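Local coordinates for protein CD160 antigen (PDB 6NGG) that acts as an immunoglobulin-domain receptor on natural killer and T cells that recognises MHC class I molecules and TNFRSF14 to tune activation, at residues 23-37 and 45-57. The protein carries 1 engineered substitution. Residues are numbered along the deposited sequence; the frame is centred on the assembly and turned at random.
Sequences HKKEEAEGFVMFLCK and PETSLKQLRLKRD. Engineered in segment 23-37: Met33 (natural residue Val).
Met33 O, opposite Leu52 in an antiparallel ladder, is approached twice from strand 50-52: Leu52 N donates a hydrogen bond of 2.8 Å, and Gln51 CA adds a weaker CA-H...O contact at 3.2 Å. Met33 N returns a nearly straight bond to Leu52 O (175°), completing the hydrogen-bonded pair. One residue on, Phe34 and Gln51 form a non-hydrogen-bonded pair. Phe34 CG sits between its backbone N and carbonyl carbon (chi1 50°), which presents a ring face to Pro45; the proline crosses it obliquely, Pro45 CD over the ring centre, 3.7 Å from the centroid in a CH-pi contact. Pro45 O accepts hydrogen bonds from both Ser48 N and Ser48 OG, fixing the turn that leads into the edge strand. On the other face, the engineered Met33 lies alongside Leu52, its CE 4.1 Å from Leu52 CD2. Farther along, Ala28 CB lies against one face of the Arg56 guanidinium, off its centre, and the His23 ring turns its edge to that group, Arg56 NH2 near the ring plane and the two planes 84° apart; Ser68 OG bonds both side chains, tying this end to strand 67-74. In this immunoglobulin sandwich, strand 31-37 runs between edge strand 50-52 and strand 83-91, while Met33 and Leu35 face strand 14-22 of the opposing sheet.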
ATOM      1  N   HIS A  23      -5.525 -10.619  -7.655  1.00 15.68           N
ATOM      2  CA  HIS A  23      -5.896 -10.633  -9.059  1.00 16.89           C
ATOM      3  C   HIS A  23      -5.780 -12.028  -9.618  1.00 18.63           C
ATOM      4  O   HIS A  23      -5.107 -12.840  -9.088  1.00 16.35           O
ATOM      5  CB  HIS A  23      -4.974  -9.694  -9.822  1.00 17.33           C
ATOM      6  CG  HIS A  23      -3.504  -9.897  -9.590  1.00 16.06           C
ATOM      7  ND1 HIS A  23      -2.789 -10.915 -10.167  1.00 16.37           N
ATOM      8  CD2 HIS A  23      -2.596  -9.119  -8.943  1.00 16.41           C
ATOM      9  CE1 HIS A  23      -1.512 -10.808  -9.823  1.00 17.28           C
ATOM     10  NE2 HIS A  23      -1.371  -9.691  -9.118  1.00 16.12           N
ATOM     11  N   LYS A  24      -6.525 -12.305 -10.662  1.00 20.74           N
ATOM     12  CA  LYS A  24      -6.258 -13.479 -11.475  1.00 21.66           C
ATOM     13  C   LYS A  24      -4.856 -13.542 -11.966  1.00 20.64           C
ATOM     14  O   LYS A  24      -4.222 -12.496 -12.280  1.00 20.25           O
ATOM     15  CB  LYS A  24      -7.103 -13.410 -12.727  1.00 26.88           C
ATOM     16  CG  LYS A  24      -8.227 -14.347 -12.698  1.00 29.18           C
ATOM     17  CD  LYS A  24      -9.425 -13.749 -12.118  1.00 30.34           C
ATOM     18  CE  LYS A  24     -10.597 -14.357 -12.870  1.00 38.32           C
ATOM     19  NZ  LYS A  24     -11.853 -13.895 -12.218  1.00 45.60           N
ATOM     20  N   LYS A  25      -4.409 -14.760 -12.166  1.00 18.75           N
ATOM     21  CA  LYS A  25      -3.070 -14.981 -12.630  1.00 23.13           C
ATOM     22  C   LYS A  25      -2.762 -14.313 -13.972  1.00 23.96           C
ATOM     23  O   LYS A  25      -1.635 -13.893 -14.234  1.00 20.68           O
ATOM     24  CB  LYS A  25      -2.758 -16.483 -12.645  1.00 27.70           C
ATOM     25  CG  LYS A  25      -3.452 -17.231 -13.752  1.00 30.33           C
ATOM     26  CD  LYS A  25      -3.237 -18.734 -13.669  1.00 32.62           C
ATOM     27  CE  LYS A  25      -4.097 -19.397 -14.753  1.00 37.94           C
ATOM     28  NZ  LYS A  25      -3.559 -20.723 -15.050  1.00 44.05           N
ATOM     29  N   GLU A  26      -3.753 -14.177 -14.819  1.00 23.94           N
ATOM     30  CA  GLU A  26      -3.490 -13.526 -16.130  1.00 28.13           C
ATOM     31  C   GLU A  26      -3.803 -12.016 -16.128  1.00 28.26           C
ATOM     32  O   GLU A  26      -3.759 -11.340 -17.170  1.00 26.39           O
ATOM     33  CB  GLU A  26      -4.122 -14.303 -17.326  1.00 30.06           C
ATOM     34  CG  GLU A  26      -5.553 -14.756 -17.269  1.00 32.35           C
ATOM     35  CD  GLU A  26      -5.862 -16.000 -16.393  1.00 32.78           C
ATOM     36  OE1 GLU A  26      -6.305 -15.766 -15.261  1.00 27.09           O
ATOM     37  OE2 GLU A  26      -5.759 -17.185 -16.827  1.00 31.03           O
ATOM     38  N   GLU A  27      -4.076 -11.453 -14.959  1.00 24.95           N
ATOM     39  CA  GLU A  27      -4.448 -10.040 -14.870  1.00 25.27           C
ATOM     40  C   GLU A  27      -3.490  -9.373 -13.872  1.00 23.95           C
ATOM     41  O   GLU A  27      -3.890  -8.535 -13.065  1.00 19.29           O
ATOM     42  CB  GLU A  27      -5.930  -9.856 -14.441  1.00 27.11           C
ATOM     43  CG  GLU A  27      -7.040 -10.425 -15.365  1.00 25.81           C
ATOM     44  CD  GLU A  27      -8.486 -10.055 -14.891  1.00 29.72           C
ATOM     45  OE1 GLU A  27      -8.678  -9.134 -14.056  1.00 31.91           O
ATOM     46  OE2 GLU A  27      -9.496 -10.641 -15.355  1.00 32.16           O
ATOM     47  N   ALA A  28      -2.224  -9.748 -13.967  1.00 26.23           N
ATOM     48  CA  ALA A  28      -1.173  -9.237 -13.082  1.00 28.78           C
ATOM     49  C   ALA A  28      -0.568  -7.909 -13.532  1.00 31.25           C
ATOM     50  O   ALA A  28       0.224  -7.294 -12.787  1.00 27.91           O
ATOM     51  CB  ALA A  28      -0.077 -10.256 -12.963  1.00 30.74           C
ATOM     52  N   GLU A  29      -0.947  -7.453 -14.735  1.00 27.18           N
ATOM     53  CA  GLU A  29      -0.203  -6.409 -15.392  1.00 28.32           C
ATOM     54  C   GLU A  29      -1.068  -5.199 -15.505  1.00 23.92           C
ATOM     55  O   GLU A  29      -2.273  -5.306 -15.518  1.00 23.37           O
ATOM     56  CB  GLU A  29       0.188  -6.877 -16.800  1.00 34.05           C
ATOM     57  CG  GLU A  29       1.601  -6.509 -17.145  1.00 42.42           C
ATOM     58  CD  GLU A  29       2.590  -7.467 -16.524  1.00 46.51           C
ATOM     59  OE1 GLU A  29       2.568  -8.662 -16.911  1.00 45.68           O
ATOM     60  OE2 GLU A  29       3.376  -7.018 -15.662  1.00 46.83           O
ATOM     61  N   GLY A  30      -0.443  -4.042 -15.580  1.00 21.78           N
ATOM     62  CA  GLY A  30      -1.093  -2.866 -16.104  1.00 21.49           C
ATOM     63  C   GLY A  30      -1.798  -2.057 -15.017  1.00 20.12           C
ATOM     64  O   GLY A  30      -2.672  -1.256 -15.322  1.00 19.53           O
ATOM     65  N   PHE A  31      -1.427  -2.236 -13.756  1.00 16.97           N
ATOM     66  CA  PHE A  31      -1.967  -1.363 -12.687  1.00 18.28           C
ATOM     67  C   PHE A  31      -0.793  -0.808 -11.879  1.00 16.46           C
ATOM     68  O   PHE A  31       0.262  -1.414 -11.821  1.00 15.85           O
ATOM     69  CB  PHE A  31      -2.999  -2.051 -11.749  1.00 16.40           C
ATOM     70  CG  PHE A  31      -2.501  -3.283 -11.077  1.00 15.54           C
ATOM     71  CD1 PHE A  31      -1.731  -3.210  -9.876  1.00 14.23           C
ATOM     72  CD2 PHE A  31      -2.783  -4.524 -11.615  1.00 16.08           C
ATOM     73  CE1 PHE A  31      -1.263  -4.331  -9.266  1.00 14.65           C
ATOM     74  CE2 PHE A  31      -2.293  -5.675 -10.979  1.00 18.31           C
ATOM     75  CZ  PHE A  31      -1.540  -5.577  -9.786  1.00 17.65           C
ATOM     76  N   VAL A  32      -1.000   0.355 -11.286  1.00 15.88           N
ATOM     77  CA  VAL A  32      -0.096   0.941 -10.304  1.00 13.73           C
ATOM     78  C   VAL A  32      -0.754   0.888  -8.935  1.00 14.25           C
ATOM     79  O   VAL A  32      -1.951   1.118  -8.787  1.00 13.77           O
ATOM     80  CB  VAL A  32       0.304   2.386 -10.697  1.00 14.94           C
ATOM     81  CG1 VAL A  32      -0.918   3.302 -10.802  1.00 16.22           C
ATOM     82  CG2 VAL A  32       1.326   2.975  -9.753  1.00 14.23           C
ATOM     83  N   MET A  33       0.065   0.550  -7.942  1.00 13.45           N
ATOM     84  CA  MET A  33      -0.304   0.507  -6.534  1.00 13.01           C
ATOM     85  C   MET A  33       0.307   1.718  -5.872  1.00 12.43           C
ATOM     86  O   MET A  33       1.388   2.147  -6.220  1.00 12.13           O
ATOM     87  CB  MET A  33       0.257  -0.746  -5.850  1.00 12.99           C
ATOM     88  CG  MET A  33      -0.274  -2.101  -6.409  1.00 13.89           C
ATOM     89  SD  MET A  33       0.552  -3.628  -5.668  1.00  9.27           S
ATOM     90  CE  MET A  33       2.170  -3.591  -6.395  1.00 13.68           C
ATOM     91  N   PHE A  34      -0.375   2.244  -4.875  1.00 13.20           N
ATOM     92  CA  PHE A  34       0.133   3.394  -4.118  1.00 13.77           C
ATOM     93  C   PHE A  34      -0.535   3.526  -2.744  1.00 12.81           C
ATOM     94  O   PHE A  34      -1.554   2.997  -2.478  1.00 11.44           O
ATOM     95  CB  PHE A  34       0.020   4.685  -4.975  1.00 14.08           C
ATOM     96  CG  PHE A  34      -1.374   4.926  -5.606  1.00 13.65           C
ATOM     97  CD1 PHE A  34      -1.745   4.308  -6.797  1.00 14.75           C
ATOM     98  CD2 PHE A  34      -2.269   5.796  -5.009  1.00 15.76           C
ATOM     99  CE1 PHE A  34      -2.977   4.513  -7.351  1.00 15.31           C
ATOM    100  CE2 PHE A  34      -3.513   6.026  -5.568  1.00 16.47           C
ATOM    101  CZ  PHE A  34      -3.877   5.347  -6.726  1.00 15.68           C
ATOM    102  N   LEU A  35       0.138   4.217  -1.866  1.00 13.51           N
ATOM    103  CA  LEU A  35      -0.288   4.351  -0.502  1.00 13.59           C
ATOM    104  C   LEU A  35      -0.342   5.831  -0.260  1.00 14.12           C
ATOM    105  O   LEU A  35       0.651   6.535  -0.502  1.00 12.35           O
ATOM    106  CB  LEU A  35       0.800   3.713   0.411  1.00 12.92           C
ATOM    107  CG  LEU A  35       0.605   4.024   1.931  1.00 13.85           C
ATOM    108  CD1 LEU A  35      -0.598   3.255   2.473  1.00 13.69           C
ATOM    109  CD2 LEU A  35       1.768   3.704   2.733  1.00 12.65           C
ATOM    110  N   CYS A  36      -1.485   6.288   0.245  1.00 16.14           N
ATOM    111  CA  CYS A  36      -1.672   7.710   0.594  1.00 16.66           C
ATOM    112  C   CYS A  36      -1.934   7.913   2.092  1.00 15.44           C
ATOM    113  O   CYS A  36      -2.411   6.992   2.780  1.00 15.43           O
ATOM    114  CB  CYS A  36      -2.867   8.255  -0.204  1.00 19.82           C
ATOM    115  SG  CYS A  36      -2.630   8.386  -1.990  1.00 21.55           S
ATOM    116  N   LYS A  37      -1.559   9.103   2.576  1.00 14.71           N
ATOM    117  CA  LYS A  37      -1.711   9.532   3.951  1.00 16.28           C
ATOM    118  C   LYS A  37      -2.544  10.796   4.011  1.00 16.17           C
ATOM    119  O   LYS A  37      -2.140  11.807   3.472  1.00 17.81           O
ATOM    120  CB  LYS A  37      -0.373   9.757   4.594  1.00 16.11           C
ATOM    121  CG  LYS A  37      -0.435  10.113   6.059  1.00 16.36           C
ATOM    122  CD  LYS A  37       0.973  10.307   6.624  1.00 16.24           C
ATOM    123  CE  LYS A  37       0.857  10.673   8.083  1.00 17.12           C
ATOM    124  NZ  LYS A  37       0.189  11.983   8.270  1.00 16.10           N
ATOM    125  N   PRO A  45      -1.217   8.404  -7.566  1.00 20.91           N
ATOM    126  CA  PRO A  45       0.220   8.215  -7.511  1.00 21.14           C
ATOM    127  C   PRO A  45       0.995   9.528  -7.241  1.00 20.76           C
ATOM    128  O   PRO A  45       1.919   9.535  -6.437  1.00 19.86           O
ATOM    129  CB  PRO A  45       0.530   7.561  -8.873  1.00 20.98           C
ATOM    130  CG  PRO A  45      -0.660   6.765  -9.093  1.00 21.49           C
ATOM    131  CD  PRO A  45      -1.801   7.670  -8.701  1.00 22.06           C
ATOM    132  N   GLU A  46       0.525  10.638  -7.765  1.00 21.86           N
ATOM    133  CA  GLU A  46       1.226  11.923  -7.558  1.00 22.64           C
ATOM    134  C   GLU A  46       1.137  12.435  -6.110  1.00 22.06           C
ATOM    135  O   GLU A  46       2.002  13.196  -5.668  1.00 19.28           O
ATOM    136  CB  GLU A  46       0.611  13.022  -8.451  1.00 28.86           C
ATOM    137  CG  GLU A  46       0.830  12.869  -9.949  1.00 34.49           C
ATOM    138  CD  GLU A  46       0.192  11.609 -10.575  1.00 40.94           C
ATOM    139  OE1 GLU A  46       0.921  10.943 -11.369  1.00 45.58           O
ATOM    140  OE2 GLU A  46      -1.004  11.270 -10.291  1.00 37.85           O
ATOM    141  N   THR A  47       0.079  12.081  -5.386  1.00 17.96           N
ATOM    142  CA  THR A  47      -0.027  12.479  -3.968  1.00 18.86           C
ATOM    143  C   THR A  47       0.382  11.396  -2.966  1.00 19.36           C
ATOM    144  O   THR A  47       0.181  11.577  -1.759  1.00 20.37           O
ATOM    145  CB  THR A  47      -1.442  12.987  -3.648  1.00 18.09           C
ATOM    146  OG1 THR A  47      -2.415  11.966  -3.920  1.00 18.78           O
ATOM    147  CG2 THR A  47      -1.778  14.207  -4.486  1.00 18.30           C
ATOM    148  N   SER A  48       0.968  10.301  -3.447  1.00 18.96           N
ATOM    149  CA  SER A  48       1.243   9.122  -2.624  1.00 18.99           C
ATOM    150  C   SER A  48       2.553   9.230  -1.922  1.00 18.28           C
ATOM    151  O   SER A  48       3.474   9.825  -2.442  1.00 18.83           O
ATOM    152  CB  SER A  48       1.295   7.826  -3.492  1.00 18.73           C
ATOM    153  OG  SER A  48       2.446   7.800  -4.369  1.00 18.77           O
ATOM    154  N   LEU A  49       2.682   8.535  -0.810  1.00 18.44           N
ATOM    155  CA  LEU A  49       4.001   8.348  -0.159  1.00 18.52           C
ATOM    156  C   LEU A  49       4.893   7.401  -0.922  1.00 20.32           C
ATOM    157  O   LEU A  49       6.102   7.490  -0.827  1.00 18.80           O
ATOM    158  CB  LEU A  49       3.840   7.791   1.226  1.00 19.11           C
ATOM    159  CG  LEU A  49       2.960   8.608   2.161  1.00 20.81           C
ATOM    160  CD1 LEU A  49       2.838   7.898   3.485  1.00 22.80           C
ATOM    161  CD2 LEU A  49       3.535   9.997   2.341  1.00 21.29           C
ATOM    162  N   LYS A  50       4.307   6.466  -1.648  1.00 17.62           N
ATOM    163  CA  LYS A  50       5.047   5.503  -2.407  1.00 20.03           C
ATOM    164  C   LYS A  50       4.145   4.866  -3.487  1.00 18.62           C
ATOM    165  O   LYS A  50       2.980   4.620  -3.242  1.00 15.06           O
ATOM    166  CB  LYS A  50       5.606   4.465  -1.473  1.00 22.95           C
ATOM    167  CG  LYS A  50       6.452   3.467  -2.259  1.00 24.78           C
ATOM    168  CD  LYS A  50       7.251   2.525  -1.404  1.00 24.34           C
ATOM    169  CE  LYS A  50       8.209   1.755  -2.294  1.00 27.79           C
ATOM    170  NZ  LYS A  50       8.951   0.791  -1.457  1.00 27.80           N
ATOM    171  N   GLN A  51       4.659   4.686  -4.701  1.00 17.40           N
ATOM    172  CA  GLN A  51       3.882   4.024  -5.776  1.00 17.07           C
ATOM    173  C   GLN A  51       4.717   2.924  -6.372  1.00 18.18           C
ATOM    174  O   GLN A  51       5.929   2.932  -6.190  1.00 17.51           O
ATOM    175  CB  GLN A  51       3.506   4.960  -6.879  1.00 17.04           C
ATOM    176  CG  GLN A  51       4.648   5.747  -7.558  1.00 17.06           C
ATOM    177  CD  GLN A  51       4.127   6.659  -8.629  1.00 17.46           C
ATOM    178  OE1 GLN A  51       4.123   7.841  -8.475  1.00 21.80           O
ATOM    179  NE2 GLN A  51       3.658   6.109  -9.703  1.00 19.01           N
ATOM    180  N   LEU A  52       4.096   1.982  -7.068  1.00 14.97           N
ATOM    181  CA  LEU A  52       4.874   0.880  -7.596  1.00 18.48           C
ATOM    182  C   LEU A  52       4.116   0.205  -8.688  1.00 18.18           C
ATOM    183  O   LEU A  52       2.935  -0.122  -8.488  1.00 16.45           O
ATOM    184  CB  LEU A  52       5.170  -0.136  -6.483  1.00 20.28           C
ATOM    185  CG  LEU A  52       5.963  -1.370  -6.885  1.00 22.36           C
ATOM    186  CD1 LEU A  52       7.322  -1.010  -7.410  1.00 22.57           C
ATOM    187  CD2 LEU A  52       6.009  -2.365  -5.724  1.00 21.83           C
ATOM    188  N   ARG A  53       4.794   0.011  -9.825  1.00 19.76           N
ATOM    189  CA  ARG A  53       4.302  -0.854 -10.941  1.00 25.00           C
ATOM    190  C   ARG A  53       5.263  -2.024 -11.019  1.00 24.00           C
ATOM    191  O   ARG A  53       6.435  -1.849 -11.218  1.00 24.47           O
ATOM    192  CB  ARG A  53       4.291  -0.113 -12.288  1.00 27.11           C
ATOM    193  CG  ARG A  53       3.658   1.281 -12.237  1.00 30.23           C
ATOM    194  CD  ARG A  53       3.958   2.152 -13.452  1.00 34.27           C
ATOM    195  NE  ARG A  53       2.744   2.850 -13.901  1.00 42.29           N
ATOM    196  CZ  ARG A  53       1.742   2.262 -14.581  1.00 48.86           C
ATOM    197  NH1 ARG A  53       1.782   0.956 -14.925  1.00 55.99           N
ATOM    198  NH2 ARG A  53       0.681   2.979 -14.927  1.00 50.68           N
ATOM    199  N   LEU A  54       4.773  -3.224 -10.833  1.00 22.35           N
ATOM    200  CA  LEU A  54       5.643  -4.339 -10.567  1.00 24.44           C
ATOM    201  C   LEU A  54       5.916  -5.107 -11.851  1.00 28.74           C
ATOM    202  O   LEU A  54       4.994  -5.451 -12.590  1.00 27.73           O
ATOM    203  CB  LEU A  54       4.938  -5.208  -9.516  1.00 26.54           C
ATOM    204  CG  LEU A  54       5.734  -6.074  -8.558  1.00 26.81           C
ATOM    205  CD1 LEU A  54       6.900  -5.374  -7.871  1.00 27.28           C
ATOM    206  CD2 LEU A  54       4.730  -6.673  -7.567  1.00 29.38           C
ATOM    207  N   LYS A  55       7.173  -5.411 -12.136  1.00 30.78           N
ATOM    208  CA  LYS A  55       7.428  -6.270 -13.278  1.00 32.87           C
ATOM    209  C   LYS A  55       7.570  -7.685 -12.765  1.00 32.73           C
ATOM    210  O   LYS A  55       8.132  -7.905 -11.671  1.00 40.11           O
ATOM    211  CB  LYS A  55       8.628  -5.782 -14.086  1.00 40.46           C
ATOM    212  CG  LYS A  55      10.005  -6.006 -13.470  1.00 44.52           C
ATOM    213  CD  LYS A  55      11.057  -5.146 -14.174  1.00 50.69           C
ATOM    214  CE  LYS A  55      10.617  -3.676 -14.375  1.00 48.89           C
ATOM    215  NZ  LYS A  55      11.640  -2.807 -15.009  1.00 50.80           N
ATOM    216  N   ARG A  56       7.063  -8.636 -13.542  1.00 29.78           N
ATOM    217  CA  ARG A  56       6.711  -9.990 -13.034  1.00 30.17           C
ATOM    218  C   ARG A  56       7.659 -11.135 -13.374  1.00 31.05           C
ATOM    219  O   ARG A  56       7.323 -12.292 -13.279  1.00 33.00           O
ATOM    220  CB  ARG A  56       5.308 -10.294 -13.456  1.00 28.80           C
ATOM    221  CG  ARG A  56       4.426  -9.150 -12.883  1.00 29.52           C
ATOM    222  CD  ARG A  56       3.065  -9.608 -12.738  1.00 26.60           C
ATOM    223  NE  ARG A  56       2.838 -10.466 -11.614  1.00 24.71           N
ATOM    224  CZ  ARG A  56       2.472 -10.068 -10.383  1.00 25.92           C
ATOM    225  NH1 ARG A  56       2.436  -8.772 -10.071  1.00 29.97           N
ATOM    226  NH2 ARG A  56       2.201 -10.952  -9.468  1.00 21.73           N
ATOM    227  N   ASP A  57       8.889 -10.797 -13.583  1.00 28.37           N
ATOM    228  CA  ASP A  57       9.903 -11.785 -13.720  1.00 30.29           C
ATOM    229  C   ASP A  57      10.129 -12.511 -12.361  1.00 34.77           C
ATOM    230  O   ASP A  57       9.794 -11.968 -11.249  1.00 27.33           O
ATOM    231  CB  ASP A  57      11.154 -11.080 -14.217  1.00 31.63           C
ATOM    232  CG  ASP A  57      10.865 -10.262 -15.461  1.00 33.17           C
ATOM    233  OD1 ASP A  57      10.045 -10.780 -16.269  1.00 35.82           O
ATOM    234  OD2 ASP A  57      11.331  -9.075 -15.546  1.00 41.62           O
TER
HETATM  235  O   HOH W   1       0.006  10.828   0.820  1.00 16.15           O